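Local coordinates for protein probable FAD-dependent oxidoreductase PA4991 (Pseudomonas aeruginosa PAO1, PDB 5EZ7) that probably acts as an FAD-dependent oxidoreductase of unknown physiological substrate, binding one FAD per monomer, at residues 159-164 with 380-385; 89-94 with 165-170; 230-235 with 286-291; 290-295 with 308-313. All coordinates share one frame; numbering follows the deposited sequence.

Interaction 1 of 4, residues 159-164 with 380-385; sequences DLIRRL and PPLAEP
Leu382, from the loop near the C-terminus, meets Ile161 on helix 157-168, where a late segment of the chain is laid against a helix close to the FAD of a Rossmann-type, DAO-family fold. The loop runs in an extended, polyproline II-like conformation from Pro380 to Pro385, with no regular helix or strand. Pro381 and Ala383 each form a backbone hydrogen bond with Leu41, so the leucine between them is presented by an anchored backbone. Leu382 makes the apolar contact. Its CB points toward the helix, and CG, anti to the carbonyl carbon (chi1 -66°), sets CD2 against Ile161. There the two side chains slide past each other in opposite directions, branch against branch, with CD2 of Leu382 3.4 Å from CG2 of Ile161. The other methyl, CD1, lies 4.4 Å from CB of Arg162, a looser approach near the root of that side chain. Beyond Ala383, Glu384 forms a salt bridge with Arg263, and Pro385 takes the N-cap position of helix 386-389. Behind the buried Ile161 lies the cofactor: its side chain is about 4 Å from that of the FAD-binding Ser46 and about 7 Å from the FAD itself. The far end of Arg162, by contrast, leads away from the loop and grips Asp159 side-on with two nitrogens: NE is 2.7 Å from OD1, and NH2 is 3.2 Å from OD2, both meeting the carboxylate from above its plane.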
# COMPACT_ATOMS: atom_id res chain seq x y z
N ASP A 159 -11.38 -1.52 0.87
CA ASP A 159 -12.22 -1.88 -0.25
C ASP A 159 -11.41 -2.22 -1.55
O ASP A 159 -11.85 -3.03 -2.36
CB ASP A 159 -13.19 -0.76 -0.52
CG ASP A 159 -14.31 -1.18 -1.40
OD1 ASP A 159 -15.01 -2.17 -1.02
OD2 ASP A 159 -14.45 -0.56 -2.49
N LEU A 160 -10.24 -1.59 -1.71
CA LEU A 160 -9.32 -1.92 -2.81
C LEU A 160 -8.79 -3.34 -2.70
O LEU A 160 -8.73 -4.11 -3.70
CB LEU A 160 -8.16 -0.95 -2.83
CG LEU A 160 -7.00 -1.28 -3.77
CD1 LEU A 160 -7.43 -1.37 -5.24
CD2 LEU A 160 -5.94 -0.23 -3.55
N ILE A 161 -8.40 -3.67 -1.48
CA ILE A 161 -7.87 -4.98 -1.12
C ILE A 161 -8.86 -6.07 -1.25
O ILE A 161 -8.49 -7.14 -1.72
CB ILE A 161 -7.31 -4.93 0.32
CG1 ILE A 161 -5.94 -4.31 0.23
CG2 ILE A 161 -7.18 -6.30 0.96
CD1 ILE A 161 -5.72 -3.44 1.39
N ARG A 162 -10.10 -5.79 -0.84
CA ARG A 162 -11.24 -6.72 -1.02
C ARG A 162 -11.40 -7.10 -2.51
O ARG A 162 -11.48 -8.25 -2.85
CB ARG A 162 -12.56 -6.13 -0.45
CG ARG A 162 -13.82 -6.78 -1.05
CD ARG A 162 -15.06 -5.90 -1.12
NE ARG A 162 -14.90 -4.69 -1.93
CZ ARG A 162 -15.09 -4.58 -3.26
NH1 ARG A 162 -15.45 -5.64 -4.01
NH2 ARG A 162 -14.89 -3.38 -3.83
N ARG A 163 -11.41 -6.11 -3.39
CA ARG A 163 -11.50 -6.34 -4.84
C ARG A 163 -10.32 -7.10 -5.45
O ARG A 163 -10.50 -8.01 -6.25
CB ARG A 163 -11.65 -5.00 -5.57
CG ARG A 163 -11.93 -5.10 -7.08
CD ARG A 163 -13.04 -6.09 -7.42
NE ARG A 163 -13.21 -6.18 -8.87
CZ ARG A 163 -13.93 -7.11 -9.52
NH1 ARG A 163 -14.56 -8.08 -8.86
NH2 ARG A 163 -14.01 -7.06 -10.85
N LEU A 164 -9.11 -6.75 -5.05
CA LEU A 164 -7.95 -7.49 -5.51
C LEU A 164 -7.97 -8.92 -5.01
O LEU A 164 -7.47 -9.80 -5.70
CB LEU A 164 -6.65 -6.83 -5.12
CG LEU A 164 -6.38 -5.45 -5.71
CD1 LEU A 164 -5.22 -4.79 -5.01
CD2 LEU A 164 -6.04 -5.51 -7.18
N PRO A 380 -6.34 -16.76 3.58
CA PRO A 380 -5.97 -15.70 4.52
C PRO A 380 -7.17 -14.76 4.82
O PRO A 380 -8.04 -14.61 3.97
CB PRO A 380 -4.82 -14.97 3.80
CG PRO A 380 -5.07 -15.21 2.35
CD PRO A 380 -5.84 -16.51 2.22
N PRO A 381 -7.23 -14.20 6.04
CA PRO A 381 -8.24 -13.17 6.30
C PRO A 381 -7.84 -11.79 5.77
O PRO A 381 -6.69 -11.57 5.49
CB PRO A 381 -8.34 -13.18 7.84
CG PRO A 381 -7.08 -13.78 8.34
CD PRO A 381 -6.45 -14.56 7.24
N LEU A 382 -8.80 -10.90 5.64
CA LEU A 382 -8.57 -9.49 5.38
C LEU A 382 -8.30 -8.71 6.63
O LEU A 382 -8.87 -8.99 7.67
CB LEU A 382 -9.77 -8.86 4.69
CG LEU A 382 -10.06 -9.38 3.29
CD1 LEU A 382 -11.42 -8.84 2.87
CD2 LEU A 382 -9.05 -8.85 2.31
N ALA A 383 -7.42 -7.73 6.51
CA ALA A 383 -7.08 -6.85 7.63
C ALA A 383 -8.15 -5.77 7.81
O ALA A 383 -8.73 -5.29 6.83
CB ALA A 383 -5.74 -6.18 7.39
N GLU A 384 -8.38 -5.39 9.05
CA GLU A 384 -9.17 -4.20 9.36
C GLU A 384 -8.26 -2.97 9.42
O GLU A 384 -7.13 -3.06 9.80
CB GLU A 384 -9.85 -4.34 10.71
CG GLU A 384 -10.82 -5.52 10.82
CD GLU A 384 -11.75 -5.41 12.04
OE1 GLU A 384 -12.58 -4.46 12.10
OE2 GLU A 384 -11.66 -6.31 12.91
N PRO A 385 -8.78 -1.81 9.02
CA PRO A 385 -8.01 -0.58 9.23
C PRO A 385 -7.85 -0.26 10.72
O PRO A 385 -8.70 -0.59 11.50
CB PRO A 385 -8.88 0.46 8.55
CG PRO A 385 -10.27 -0.08 8.63
CD PRO A 385 -10.11 -1.54 8.46

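Interaction 2 of 4, residues 89-94 with 165-170; sequences LDLRGV and AELAGD
Leu167 reaches from helix 157-168 to the loop residues Asp90 and Leu91, and following it outwards shows how one side chain can carry a whole contact. CB points toward the loop, and with CG anti to the carbonyl carbon (chi1 -68°) the branches open beside the loop backbone. CG itself stays 4.3 Å from Asp90 O. Of the two tips, CD2 passes at 4.8 Å from CB of Asp90, while CD1 comes closest, 3.7 Å from Asp90 O and 4.2 Å from CD2 of Leu91; the Leu167 and Leu91 side chains cross at about a right angle. Asp90 O also accepts a hydrogen bond from Arg163 NE, one turn earlier on the helix, so this carbonyl has both a polar and an apolar neighbour there. The loop is braced from within. Arg92 grips the Asp90 carboxylate side-on, NH1 lying 2.6 Å from OD2, and OD1 takes both Arg92 NE and the Arg92 backbone N, which reach it from opposite faces of its plane. The backbone bond, Arg92 N to Asp90 OD1 at 3.1 Å, makes this an Asx turn, which runs straight into a type II beta turn from Leu91 to Val94.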
# COMPACT_ATOMS: atom_id res chain seq x y z
N LEU A 89 -6.51 -3.18 -14.68
CA LEU A 89 -7.29 -4.11 -13.85
C LEU A 89 -8.75 -3.67 -13.76
O LEU A 89 -9.06 -2.48 -13.90
CB LEU A 89 -6.71 -4.20 -12.44
CG LEU A 89 -5.34 -4.89 -12.24
CD1 LEU A 89 -4.98 -4.83 -10.76
CD2 LEU A 89 -5.31 -6.34 -12.75
N ASP A 90 -9.65 -4.62 -13.54
CA ASP A 90 -11.04 -4.30 -13.27
C ASP A 90 -11.26 -3.97 -11.79
O ASP A 90 -11.57 -4.83 -10.99
CB ASP A 90 -11.96 -5.46 -13.66
CG ASP A 90 -13.39 -5.05 -13.70
OD1 ASP A 90 -13.74 -3.91 -13.30
OD2 ASP A 90 -14.21 -5.85 -14.16
N LEU A 91 -11.12 -2.70 -11.45
CA LEU A 91 -11.47 -2.20 -10.13
C LEU A 91 -12.77 -1.42 -10.19
O LEU A 91 -12.94 -0.47 -9.44
CB LEU A 91 -10.35 -1.31 -9.58
CG LEU A 91 -8.92 -1.86 -9.53
CD1 LEU A 91 -8.00 -0.91 -8.82
CD2 LEU A 91 -8.82 -3.25 -8.90
N ARG A 92 -13.70 -1.79 -11.07
CA ARG A 92 -14.96 -1.05 -11.10
C ARG A 92 -15.73 -1.25 -9.79
O ARG A 92 -15.80 -2.35 -9.27
CB ARG A 92 -15.81 -1.47 -12.29
CG ARG A 92 -15.38 -0.78 -13.57
CD ARG A 92 -16.06 -1.37 -14.78
NE ARG A 92 -15.91 -2.82 -14.80
CZ ARG A 92 -16.28 -3.60 -15.81
NH1 ARG A 92 -16.10 -4.91 -15.70
NH2 ARG A 92 -16.79 -3.11 -16.94
N GLY A 93 -16.26 -0.15 -9.27
CA GLY A 93 -17.00 -0.16 -7.98
C GLY A 93 -16.14 -0.20 -6.71
O GLY A 93 -16.65 -0.40 -5.60
N VAL A 94 -14.84 0.00 -6.86
CA VAL A 94 -13.99 0.28 -5.72
C VAL A 94 -14.29 1.71 -5.25
O VAL A 94 -14.43 2.64 -6.05
CB VAL A 94 -12.50 0.05 -6.05
CG1 VAL A 94 -11.61 0.44 -4.88
CG2 VAL A 94 -12.28 -1.42 -6.42
N ALA A 165 -8.56 -9.15 -3.84
CA ALA A 165 -8.71 -10.51 -3.35
C ALA A 165 -9.76 -11.25 -4.14
O ALA A 165 -9.58 -12.42 -4.38
CB ALA A 165 -9.06 -10.51 -1.88
N GLU A 166 -10.85 -10.59 -4.53
CA GLU A 166 -11.81 -11.20 -5.46
C GLU A 166 -11.13 -11.60 -6.78
O GLU A 166 -11.31 -12.72 -7.28
CB GLU A 166 -12.98 -10.24 -5.75
CG GLU A 166 -14.10 -10.30 -4.70
CD GLU A 166 -15.05 -9.10 -4.67
OE1 GLU A 166 -14.93 -8.17 -5.52
OE2 GLU A 166 -15.92 -9.08 -3.76
N LEU A 167 -10.36 -10.67 -7.35
CA LEU A 167 -9.61 -10.94 -8.61
C LEU A 167 -8.58 -12.06 -8.51
O LEU A 167 -8.17 -12.60 -9.52
CB LEU A 167 -8.91 -9.66 -9.10
CG LEU A 167 -9.88 -8.58 -9.59
CD1 LEU A 167 -9.12 -7.31 -9.89
CD2 LEU A 167 -10.65 -9.03 -10.81
N ALA A 168 -8.15 -12.37 -7.28
CA ALA A 168 -7.25 -13.48 -7.00
C ALA A 168 -7.92 -14.79 -7.21
O ALA A 168 -7.23 -15.77 -7.45
CB ALA A 168 -6.75 -13.44 -5.57
N GLY A 169 -9.24 -14.84 -7.06
CA GLY A 169 -9.99 -16.10 -7.16
C GLY A 169 -9.49 -17.15 -6.16
O GLY A 169 -9.33 -16.87 -4.96
N ASP A 170 -9.15 -18.33 -6.68
CA ASP A 170 -8.69 -19.47 -5.86
C ASP A 170 -7.19 -19.50 -5.59
O ASP A 170 -6.70 -20.44 -4.95
CB ASP A 170 -9.10 -20.79 -6.53
CG ASP A 170 -8.65 -20.86 -7.98
OD1 ASP A 170 -8.90 -19.85 -8.68
OD2 ASP A 170 -8.08 -21.90 -8.42

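Interaction 3 of 4, residues 230-235 with 286-291; sequences HMVMVK and AAQIAE. With FAD (flavin-adenine dinucleotide), chain B.
His230 and Gln288 form the close half of this contact between strand 224-236 and helix 285-299. CG of Gln288 sits over one face of the imidazole, 3.8 Å from its centroid in a CH-pi contact, and CB lies 3.5 Å from CE1 of His230. With its CG anti to the backbone N (chi1 -179°) and a bend at chi2, Gln288 then turns its amide back to the strand, where NE2 donates to His230 O at 2.9 Å. His230 O lies close to the plane of the Gln288 amide, whereas NE2 is tilted 18° from the plane of the carbonyl. NE2 also bonds Ile275 O, and OE1 takes Arg283 NE, so the buried amide is held at both ends. Both ring nitrogens of His230 are likewise engaged, ND1 with Gly280 O and NE2 with Thr312 OG1. Val232 completes the close part, its CG2 3.5 Å from CG of Gln288. Packing is thinner towards the surface, where Ala286 is exposed and points away from the strand. On the reverse of the strand Met231 CG touches the flavin methyl C7M of FAD at 3.5 Å. The strand itself lies between strands 267-272 and 309-320, with the helix packed on the side that carries His230 and Val232.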
# COMPACT_ATOMS: atom_id res chain seq x y z
N HIS A 230 5.26 7.75 12.96
CA HIS A 230 4.32 7.86 14.12
C HIS A 230 3.06 8.63 13.70
O HIS A 230 2.96 9.85 13.87
CB HIS A 230 4.98 8.60 15.28
CG HIS A 230 4.33 8.38 16.61
ND1 HIS A 230 4.84 8.91 17.77
CD2 HIS A 230 3.25 7.65 16.98
CE1 HIS A 230 4.11 8.52 18.80
NE2 HIS A 230 3.15 7.74 18.35
N MET A 231 2.10 7.89 13.15
CA MET A 231 0.87 8.45 12.64
C MET A 231 -0.08 8.73 13.78
O MET A 231 -0.05 8.02 14.78
CB MET A 231 0.19 7.46 11.69
CG MET A 231 1.02 7.00 10.48
SD MET A 231 1.50 8.30 9.35
CE MET A 231 -0.10 8.60 8.60
N VAL A 232 -0.96 9.74 13.62
CA VAL A 232 -1.91 10.15 14.63
C VAL A 232 -3.31 9.97 14.06
O VAL A 232 -3.54 10.23 12.90
CB VAL A 232 -1.70 11.62 15.06
CG1 VAL A 232 -2.67 11.99 16.18
CG2 VAL A 232 -0.29 11.81 15.56
N MET A 233 -4.24 9.50 14.87
CA MET A 233 -5.65 9.36 14.45
C MET A 233 -6.52 10.18 15.42
O MET A 233 -6.35 10.07 16.64
CB MET A 233 -6.10 7.90 14.48
CG MET A 233 -5.45 6.97 13.47
SD MET A 233 -5.84 5.20 13.67
CE MET A 233 -4.89 4.78 15.10
N VAL A 234 -7.44 11.00 14.87
CA VAL A 234 -8.47 11.68 15.66
C VAL A 234 -9.84 11.20 15.22
O VAL A 234 -10.15 11.23 14.03
CB VAL A 234 -8.50 13.21 15.44
CG1 VAL A 234 -9.20 13.89 16.59
CG2 VAL A 234 -7.12 13.74 15.26
N LYS A 235 -10.67 10.82 16.18
CA LYS A 235 -12.03 10.40 15.91
C LYS A 235 -13.09 11.31 16.59
O LYS A 235 -13.07 11.52 17.77
CB LYS A 235 -12.20 8.95 16.39
CG LYS A 235 -13.61 8.43 16.11
CD LYS A 235 -13.72 6.90 16.22
CE LYS A 235 -15.19 6.53 16.00
NZ LYS A 235 -15.52 5.12 16.29
N ALA A 286 1.55 10.55 24.13
CA ALA A 286 0.97 11.75 24.68
C ALA A 286 1.58 13.03 24.12
O ALA A 286 0.86 13.95 23.78
CB ALA A 286 1.06 11.74 26.20
N ALA A 287 2.90 13.10 24.07
CA ALA A 287 3.60 14.19 23.39
C ALA A 287 3.19 14.30 21.91
O ALA A 287 2.97 15.39 21.40
CB ALA A 287 5.11 14.02 23.53
N GLN A 288 3.06 13.15 21.23
CA GLN A 288 2.65 13.16 19.81
C GLN A 288 1.20 13.61 19.61
O GLN A 288 0.92 14.39 18.70
CB GLN A 288 2.90 11.80 19.15
CG GLN A 288 2.54 11.74 17.67
CD GLN A 288 3.43 12.58 16.77
OE1 GLN A 288 4.04 13.58 17.18
NE2 GLN A 288 3.51 12.18 15.52
N ILE A 289 0.31 13.12 20.47
CA ILE A 289 -1.07 13.61 20.53
C ILE A 289 -1.10 15.09 20.83
O ILE A 289 -1.75 15.82 20.13
CB ILE A 289 -1.91 12.81 21.54
CG1 ILE A 289 -2.27 11.45 20.89
CG2 ILE A 289 -3.18 13.56 21.98
CD1 ILE A 289 -2.63 10.38 21.92
N ALA A 290 -0.38 15.53 21.85
CA ALA A 290 -0.40 16.94 22.22
C ALA A 290 0.08 17.84 21.08
O ALA A 290 -0.50 18.90 20.85
CB ALA A 290 0.41 17.18 23.48
N GLU A 291 1.11 17.40 20.36
CA GLU A 291 1.62 18.10 19.16
C GLU A 291 0.54 18.19 18.05
O GLU A 291 0.28 19.26 17.45
CB GLU A 291 2.87 17.37 18.64
CG GLU A 291 3.54 17.99 17.42
CD GLU A 291 4.10 19.40 17.67
OE1 GLU A 291 4.54 19.71 18.80
OE2 GLU A 291 4.08 20.23 16.74
PA FAD B . 2.81 -4.73 2.76
O1A FAD B . 1.51 -4.01 2.63
O2A FAD B . 3.64 -4.59 4.01
O5B FAD B . 2.49 -6.27 2.50
C5B FAD B . 3.43 -7.29 2.78
C4B FAD B . 2.60 -8.53 3.07
O4B FAD B . 3.48 -9.67 3.17
C3B FAD B . 1.83 -8.40 4.39
O3B FAD B . 0.43 -8.61 4.18
C2B FAD B . 2.46 -9.46 5.27
O2B FAD B . 1.57 -10.07 6.20
C1B FAD B . 3.02 -10.46 4.24
N9A FAD B . 4.15 -11.24 4.75
C8A FAD B . 5.18 -10.78 5.47
N7A FAD B . 6.02 -11.79 5.77
C5A FAD B . 5.52 -12.91 5.23
C6A FAD B . 5.93 -14.33 5.19
N6A FAD B . 7.07 -14.69 5.80
N1A FAD B . 5.15 -15.20 4.53
C2A FAD B . 4.01 -14.81 3.92
N3A FAD B . 3.58 -13.53 3.92
C4A FAD B . 4.28 -12.56 4.56
N1 FAD B . 1.96 5.08 -0.39
C2 FAD B . 1.23 5.85 -1.22
O2 FAD B . 1.38 5.72 -2.46
N3 FAD B . 0.35 6.76 -0.77
C4 FAD B . 0.14 6.97 0.53
O4 FAD B . -0.69 7.81 0.92
C4X FAD B . 0.89 6.17 1.50
N5 FAD B . 0.72 6.33 2.82
C5X FAD B . 1.41 5.58 3.70
C6 FAD B . 1.19 5.77 5.06
C7 FAD B . 1.87 5.02 6.00
C7M FAD B . 1.61 5.23 7.46
C8 FAD B . 2.83 3.98 5.54
C8M FAD B . 3.60 3.11 6.52
C9 FAD B . 3.05 3.80 4.19
C9A FAD B . 2.38 4.56 3.23
N10 FAD B . 2.58 4.39 1.83
C10 FAD B . 1.84 5.17 0.94
C1' FAD B . 3.49 3.39 1.30
C2' FAD B . 2.73 2.09 1.13
O2' FAD B . 1.90 1.82 2.27
C3' FAD B . 3.67 0.93 0.87
O3' FAD B . 4.65 1.35 -0.10
C4' FAD B . 2.91 -0.28 0.34
O4' FAD B . 1.65 -0.44 0.99
C5' FAD B . 3.70 -1.56 0.54
O5' FAD B . 3.02 -2.64 -0.12
P FAD B . 3.59 -4.12 0.04
O1P FAD B . 2.55 -5.09 -0.47
O2P FAD B . 4.95 -4.11 -0.56
O3P FAD B . 3.83 -4.25 1.62

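Interaction 4 of 4, residues 290-295 with 308-313; sequences AEARRE and AQWATL
Beside the place where Arg293 lies over Trp310, the shortest polar bond is the salt bridge within the helix, Arg294 NH1 to Glu291 OE1 at 2.6 Å. The acceptor lies nearly in the guanidinium plane, yet the carboxylate is met from above its own plane. Across the contact no hydrogen bond forms, and helix 285-299 meets strand 309-320 through an off-centre cation-pi contact, a CH-pi contact and apolar packing. Arg293 leaves its helix with CG anti to the carbonyl carbon (chi1 -69°) and then runs extended from CG to NE, so its length spans the indole. CG rests over the six-membered ring, 4.0 Å from the centroid, in the CH-pi contact. Farther out, CZ stands 3.8 Å from the centroid of the five-membered ring, with the guanidinium plane turned 48° from that of the indole. NH1 comes within 3.1 Å of Trp310 NE1, but both are donors and this is no bond. Ala292 adds the buried part, its CB 4.0 Å from CZ3 of Trp310, and it also touches Val232 and Leu271 of the sheet beneath. The indole rests on Val234 of the adjoining strand as well, and Ile289 touches it from the helix. Arg293 is exposed, whereas Trp310 is partly sheltered, so the contact grades from apolar packing at Ala292 to the charged, exposed end of Arg293. Its chemistry suggests that the attraction comes largely from the indole face, met by both the aliphatic part and the guanidinium of Arg293, with the positive charge probably kept in contact with solvent.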
# COMPACT_ATOMS: atom_id res chain seq x y z
N ALA A 290 -0.38 15.53 21.85
CA ALA A 290 -0.40 16.94 22.22
C ALA A 290 0.08 17.84 21.08
O ALA A 290 -0.50 18.90 20.85
CB ALA A 290 0.41 17.18 23.48
N GLU A 291 1.11 17.40 20.36
CA GLU A 291 1.62 18.10 19.16
C GLU A 291 0.54 18.19 18.05
O GLU A 291 0.28 19.26 17.45
CB GLU A 291 2.87 17.37 18.64
CG GLU A 291 3.54 17.99 17.42
CD GLU A 291 4.10 19.40 17.67
OE1 GLU A 291 4.54 19.71 18.80
OE2 GLU A 291 4.08 20.23 16.74
N ALA A 292 -0.10 17.07 17.80
CA ALA A 292 -1.24 17.03 16.92
C ALA A 292 -2.36 17.99 17.32
O ALA A 292 -2.92 18.62 16.43
CB ALA A 292 -1.79 15.62 16.82
N ARG A 293 -2.68 18.12 18.62
CA ARG A 293 -3.75 19.07 19.04
C ARG A 293 -3.39 20.51 18.78
O ARG A 293 -4.24 21.27 18.36
CB ARG A 293 -4.08 19.05 20.52
CG ARG A 293 -4.76 17.83 21.04
CD ARG A 293 -5.02 18.04 22.52
NE ARG A 293 -5.42 16.78 23.14
CZ ARG A 293 -6.68 16.35 23.26
NH1 ARG A 293 -7.72 17.09 22.81
NH2 ARG A 293 -6.92 15.16 23.85
N ARG A 294 -2.16 20.88 19.10
CA ARG A 294 -1.69 22.21 18.80
C ARG A 294 -1.85 22.51 17.31
O ARG A 294 -2.39 23.54 16.93
CB ARG A 294 -0.23 22.41 19.24
CG ARG A 294 -0.07 22.68 20.74
CD ARG A 294 1.36 23.14 21.07
NE ARG A 294 2.36 22.11 20.75
CZ ARG A 294 2.68 21.08 21.54
NH1 ARG A 294 3.59 20.17 21.14
NH2 ARG A 294 2.08 20.93 22.73
N GLU A 295 -1.41 21.58 16.47
CA GLU A 295 -1.37 21.86 15.04
C GLU A 295 -2.77 21.94 14.39
O GLU A 295 -3.02 22.82 13.56
CB GLU A 295 -0.42 20.90 14.36
CG GLU A 295 1.04 21.22 14.68
CD GLU A 295 1.66 22.16 13.65
OE1 GLU A 295 2.03 21.65 12.55
OE2 GLU A 295 1.75 23.40 13.95
N ALA A 308 -13.25 14.59 20.95
CA ALA A 308 -12.60 13.68 20.06
C ALA A 308 -11.88 12.61 20.83
O ALA A 308 -11.43 12.83 21.95
CB ALA A 308 -11.64 14.41 19.17
N GLN A 309 -11.76 11.43 20.24
CA GLN A 309 -10.82 10.45 20.75
C GLN A 309 -9.55 10.51 19.90
O GLN A 309 -9.63 10.81 18.71
CB GLN A 309 -11.39 9.05 20.68
CG GLN A 309 -12.65 8.82 21.51
CD GLN A 309 -13.20 7.48 21.13
OE1 GLN A 309 -13.99 7.38 20.20
NE2 GLN A 309 -12.66 6.43 21.73
N TRP A 310 -8.42 10.17 20.54
CA TRP A 310 -7.09 10.31 19.99
C TRP A 310 -6.30 9.04 20.21
O TRP A 310 -6.30 8.47 21.30
CB TRP A 310 -6.33 11.41 20.72
CG TRP A 310 -6.94 12.74 20.62
CD1 TRP A 310 -7.94 13.25 21.43
CD2 TRP A 310 -6.61 13.77 19.69
NE1 TRP A 310 -8.23 14.53 21.05
CE2 TRP A 310 -7.44 14.87 19.98
CE3 TRP A 310 -5.69 13.87 18.63
CZ2 TRP A 310 -7.39 16.05 19.24
CZ3 TRP A 310 -5.64 15.04 17.91
CH2 TRP A 310 -6.48 16.12 18.21
N ALA A 311 -5.60 8.61 19.17
CA ALA A 311 -4.68 7.49 19.26
C ALA A 311 -3.50 7.72 18.32
O ALA A 311 -3.54 8.61 17.47
CB ALA A 311 -5.42 6.21 18.88
N THR A 312 -2.45 6.94 18.45
CA THR A 312 -1.36 7.00 17.50
C THR A 312 -1.02 5.60 17.04
O THR A 312 -1.46 4.60 17.63
CB THR A 312 -0.13 7.69 18.06
OG1 THR A 312 0.61 6.76 18.86
CG2 THR A 312 -0.52 8.94 18.84
N LEU A 313 -0.24 5.54 15.97
CA LEU A 313 0.15 4.30 15.37
C LEU A 313 1.60 4.36 14.90
O LEU A 313 1.97 5.26 14.14
CB LEU A 313 -0.76 4.09 14.19
CG LEU A 313 -0.49 2.87 13.33
CD1 LEU A 313 -0.89 1.61 14.10
CD2 LEU A 313 -1.29 3.00 12.07

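The four contacts fall into two pairs. Interactions 1 and 2 share helix 157-168, their centres about 11 Å apart, and they are tied together by a salt bridge between Arg163 and Asp90. Interactions 3 and 4 share helix 285-299, including Ala290 and Glu291; their centres are about 3 Å apart, and strands 224-236 and 309-320 are antiparallel neighbours in one mixed sheet. The centres of interactions 2 and 3 lie about 34 Å apart, on opposite sides of the chain's centre. Along the chain, segments of interactions 1 and 2 alternate, while interactions 3 and 4 fall between the two segments of interaction 1. One pair thus lies by the Rossmann-type part, the other by the sheet that touches the flavin.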